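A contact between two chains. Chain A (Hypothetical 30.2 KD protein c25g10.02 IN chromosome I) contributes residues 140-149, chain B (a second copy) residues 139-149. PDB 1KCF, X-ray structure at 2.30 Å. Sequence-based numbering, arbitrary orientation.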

# COMPACT_ATOMS: atom_id res chain seq x y z
N SER A 140 -2.46 -2.02 1.13
CA SER A 140 -2.24 -0.60 0.88
C SER A 140 -2.46 -0.19 -0.57
O SER A 140 -3.11 0.81 -0.85
CB SER A 140 -0.83 -0.19 1.30
OG SER A 140 -0.68 -0.27 2.70
N MET A 141 -1.90 -0.97 -1.49
CA MET A 141 -2.03 -0.68 -2.91
C MET A 141 -3.47 -0.82 -3.40
O MET A 141 -3.96 0.02 -4.16
CB MET A 141 -1.08 -1.57 -3.72
CG MET A 141 0.39 -1.33 -3.38
SD MET A 141 1.55 -2.20 -4.45
CE MET A 141 3.05 -1.26 -4.16
N LEU A 142 -4.15 -1.88 -2.97
CA LEU A 142 -5.53 -2.12 -3.36
C LEU A 142 -6.41 -0.95 -2.92
O LEU A 142 -7.31 -0.54 -3.64
CB LEU A 142 -6.05 -3.43 -2.75
CG LEU A 142 -5.48 -4.72 -3.35
CD1 LEU A 142 -6.10 -5.91 -2.64
CD2 LEU A 142 -5.79 -4.78 -4.85
N TYR A 143 -6.14 -0.43 -1.72
CA TYR A 143 -6.89 0.70 -1.18
C TYR A 143 -6.65 1.96 -2.01
O TYR A 143 -7.58 2.71 -2.32
CB TYR A 143 -6.48 0.94 0.27
CG TYR A 143 -7.54 0.54 1.27
CD1 TYR A 143 -8.57 1.41 1.61
CD2 TYR A 143 -7.54 -0.74 1.83
CE1 TYR A 143 -9.58 1.02 2.49
CE2 TYR A 143 -8.54 -1.14 2.70
CZ TYR A 143 -9.56 -0.26 3.02
OH TYR A 143 -10.56 -0.66 3.87
N ALA A 144 -5.39 2.20 -2.35
CA ALA A 144 -5.04 3.36 -3.14
C ALA A 144 -5.75 3.28 -4.49
O ALA A 144 -6.37 4.24 -4.93
CB ALA A 144 -3.53 3.43 -3.34
N LEU A 145 -5.66 2.12 -5.14
CA LEU A 145 -6.31 1.95 -6.44
C LEU A 145 -7.82 2.17 -6.35
O LEU A 145 -8.42 2.79 -7.23
CB LEU A 145 -6.01 0.56 -7.01
CG LEU A 145 -4.56 0.30 -7.42
CD1 LEU A 145 -4.43 -1.08 -8.04
CD2 LEU A 145 -4.11 1.37 -8.40
N HIS A 146 -8.43 1.66 -5.29
CA HIS A 146 -9.87 1.80 -5.10
C HIS A 146 -10.29 3.26 -4.95
O HIS A 146 -11.18 3.73 -5.66
CB HIS A 146 -10.31 0.99 -3.89
CG HIS A 146 -11.74 1.21 -3.49
ND1 HIS A 146 -12.13 2.22 -2.63
CD2 HIS A 146 -12.88 0.57 -3.85
CE1 HIS A 146 -13.44 2.19 -2.48
NE2 HIS A 146 -13.92 1.20 -3.21
N TYR A 147 -9.65 3.97 -4.03
CA TYR A 147 -10.00 5.37 -3.81
C TYR A 147 -9.59 6.29 -4.95
O TYR A 147 -10.18 7.35 -5.13
CB TYR A 147 -9.42 5.86 -2.48
CG TYR A 147 -10.29 5.48 -1.32
CD1 TYR A 147 -10.08 4.29 -0.63
CD2 TYR A 147 -11.37 6.29 -0.94
CE1 TYR A 147 -10.94 3.90 0.40
CE2 TYR A 147 -12.23 5.91 0.09
CZ TYR A 147 -12.01 4.71 0.75
OH TYR A 147 -12.86 4.33 1.76
N ALA A 148 -8.58 5.89 -5.71
CA ALA A 148 -8.16 6.70 -6.85
C ALA A 148 -9.25 6.56 -7.91
O ALA A 148 -9.70 7.55 -8.48
CB ALA A 148 -6.83 6.19 -7.39
N GLU A 149 -9.67 5.33 -8.15
CA GLU A 149 -10.71 5.03 -9.13
C GLU A 149 -12.00 5.74 -8.72
O GLU A 149 -12.67 6.36 -9.54
CB GLU A 149 -10.96 3.52 -9.18
CG GLU A 149 -11.65 3.01 -10.43
CD GLU A 149 -10.72 2.92 -11.62
OE1 GLU A 149 -10.78 1.91 -12.36
OE2 GLU A 149 -9.92 3.87 -11.83
N GLU B 139 4.13 4.84 1.28
CA GLU B 139 5.04 4.51 0.19
C GLU B 139 4.39 3.57 -0.81
O GLU B 139 4.44 3.79 -2.02
CB GLU B 139 6.31 3.85 0.74
CG GLU B 139 7.37 3.57 -0.32
CD GLU B 139 8.46 2.64 0.18
OE1 GLU B 139 9.55 2.62 -0.44
OE2 GLU B 139 8.24 1.92 1.17
N SER B 140 3.76 2.50 -0.31
CA SER B 140 3.11 1.53 -1.18
C SER B 140 1.99 2.15 -2.01
O SER B 140 1.82 1.82 -3.18
CB SER B 140 2.55 0.38 -0.35
OG SER B 140 3.58 -0.29 0.34
N MET B 141 1.23 3.06 -1.41
CA MET B 141 0.13 3.71 -2.10
C MET B 141 0.63 4.65 -3.19
O MET B 141 0.04 4.74 -4.26
CB MET B 141 -0.75 4.47 -1.11
CG MET B 141 -1.45 3.55 -0.11
SD MET B 141 -2.59 4.43 0.95
CE MET B 141 -3.53 3.03 1.62
N LEU B 142 1.72 5.36 -2.91
CA LEU B 142 2.30 6.27 -3.89
C LEU B 142 2.79 5.46 -5.09
O LEU B 142 2.64 5.89 -6.23
CB LEU B 142 3.47 7.06 -3.28
CG LEU B 142 3.10 8.13 -2.24
CD1 LEU B 142 4.36 8.85 -1.76
CD2 LEU B 142 2.11 9.12 -2.86
N TYR B 143 3.37 4.29 -4.82
CA TYR B 143 3.87 3.43 -5.89
C TYR B 143 2.72 2.94 -6.76
O TYR B 143 2.83 2.93 -7.98
CB TYR B 143 4.61 2.22 -5.32
CG TYR B 143 6.08 2.45 -5.09
CD1 TYR B 143 6.94 2.70 -6.15
CD2 TYR B 143 6.61 2.45 -3.80
CE1 TYR B 143 8.29 2.95 -5.94
CE2 TYR B 143 7.96 2.70 -3.58
CZ TYR B 143 8.80 2.95 -4.65
OH TYR B 143 10.13 3.23 -4.44
N ALA B 144 1.63 2.52 -6.13
CA ALA B 144 0.46 2.02 -6.85
C ALA B 144 -0.16 3.10 -7.74
O ALA B 144 -0.51 2.84 -8.90
CB ALA B 144 -0.58 1.49 -5.87
N LEU B 145 -0.30 4.30 -7.19
CA LEU B 145 -0.87 5.41 -7.94
C LEU B 145 0.04 5.72 -9.12
O LEU B 145 -0.43 5.88 -10.24
CB LEU B 145 -0.98 6.64 -7.04
CG LEU B 145 -2.02 6.55 -5.92
CD1 LEU B 145 -1.89 7.74 -4.98
CD2 LEU B 145 -3.41 6.51 -6.54
N HIS B 146 1.34 5.77 -8.86
CA HIS B 146 2.30 6.05 -9.92
C HIS B 146 2.27 5.02 -11.04
O HIS B 146 2.14 5.39 -12.20
CB HIS B 146 3.72 6.15 -9.37
CG HIS B 146 4.76 6.29 -10.44
ND1 HIS B 146 5.45 5.21 -10.95
CD2 HIS B 146 5.15 7.36 -11.17
CE1 HIS B 146 6.22 5.61 -11.95
NE2 HIS B 146 6.05 6.91 -12.10
N TYR B 147 2.40 3.74 -10.70
CA TYR B 147 2.43 2.70 -11.72
C TYR B 147 1.14 2.53 -12.52
O TYR B 147 1.16 2.00 -13.62
CB TYR B 147 2.87 1.37 -11.11
CG TYR B 147 4.37 1.33 -10.89
CD1 TYR B 147 4.92 1.58 -9.64
CD2 TYR B 147 5.24 1.12 -11.97
CE1 TYR B 147 6.29 1.64 -9.46
CE2 TYR B 147 6.62 1.18 -11.80
CZ TYR B 147 7.14 1.44 -10.54
OH TYR B 147 8.51 1.53 -10.36
N ALA B 148 0.02 2.98 -11.96
CA ALA B 148 -1.24 2.87 -12.69
C ALA B 148 -1.19 3.91 -13.83
O ALA B 148 -1.71 3.67 -14.92
CB ALA B 148 -2.41 3.16 -11.76
N GLU B 149 -0.55 5.04 -13.55
CA GLU B 149 -0.41 6.12 -14.53
C GLU B 149 0.69 5.80 -15.54
O GLU B 149 0.57 6.13 -16.71
CB GLU B 149 -0.09 7.44 -13.83
CG GLU B 149 -1.30 8.11 -13.21
CD GLU B 149 -2.22 8.74 -14.25
OE1 GLU B 149 -1.86 9.79 -14.82
OE2 GLU B 149 -3.30 8.17 -14.51

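The two helices come unusually close at one point: the CA atoms of M141(A) and M141(B) lie only 5.0 Å apart. The helix axes approach to 8.0 Å, a tight fit for helices that carry methionine and leucine at their contact. Small residues accompany the close approach. S140 and A144 of both chains point their CA-to-CB bonds toward the partner, as does A148 farther along, where the helices have separated. None of them puts a long side chain between the backbones.

Both stretches are helical throughout, and each helix extends beyond the stretch at both ends. Their N-to-C directions differ by 50°, so they cross while running in the same general sense. The backbone register pairs like with like: M141(A) with M141(B), then L145(A) with L145(B), whose CA atoms are 6.6 Å apart. The side chains mostly pack against unlike residues. The backbones therefore diverge toward the C-terminal end.

The contacts are nearly symmetric. CB of S140(A) meets CB of S140(B) at 3.8 Å. The serines touch through carbon, while each OG is hydrogen-bonded elsewhere in the structure.

M141 is the residue with the most area covered on each side. Its CA-to-CB bond points sideways, but the end of the side chain comes nearer the other helix. With chi1 m and chi2 and chi3 t, the chain is extended and reaches across the partner helix. CE of M141(A) lies 3.5 Å from O of S140(B), and CG of M141(B) lies 3.3 Å from O of S140(A). These are van der Waals contacts, not hydrogen bonds. The methyl ends also reach the tyrosines: CE of M141(A) is 4.0 Å from CB of Y143(B), and CE of M141(B) is 3.9 Å from CB of Y143(A). The tyrosine side chains then lead away from the contact.

A144 packs against the base of the opposing methionine. CB of A144(A) is 3.7 Å from CB of M141(B), and CB of M141(A) is 3.8 Å from CB of A144(B). The two alanine CB atoms, of A144(A) and A144(B), are 4.3 Å apart.

Further along, the leucines help fill the widening gap. CD2 of L145(B) packs 3.5 Å from CB of A148(A). The reciprocal pair, CD2 of L145(A) and CB of A148(B), is looser at 4.2 Å.

No hydrogen bond crosses between the stretches. The backbone amides and carbonyls pair within each helix, as in A144(A) N to S140(A) O at 3.1 Å. Apolar packing dominates the contact, which buries 476 Å² over both sides.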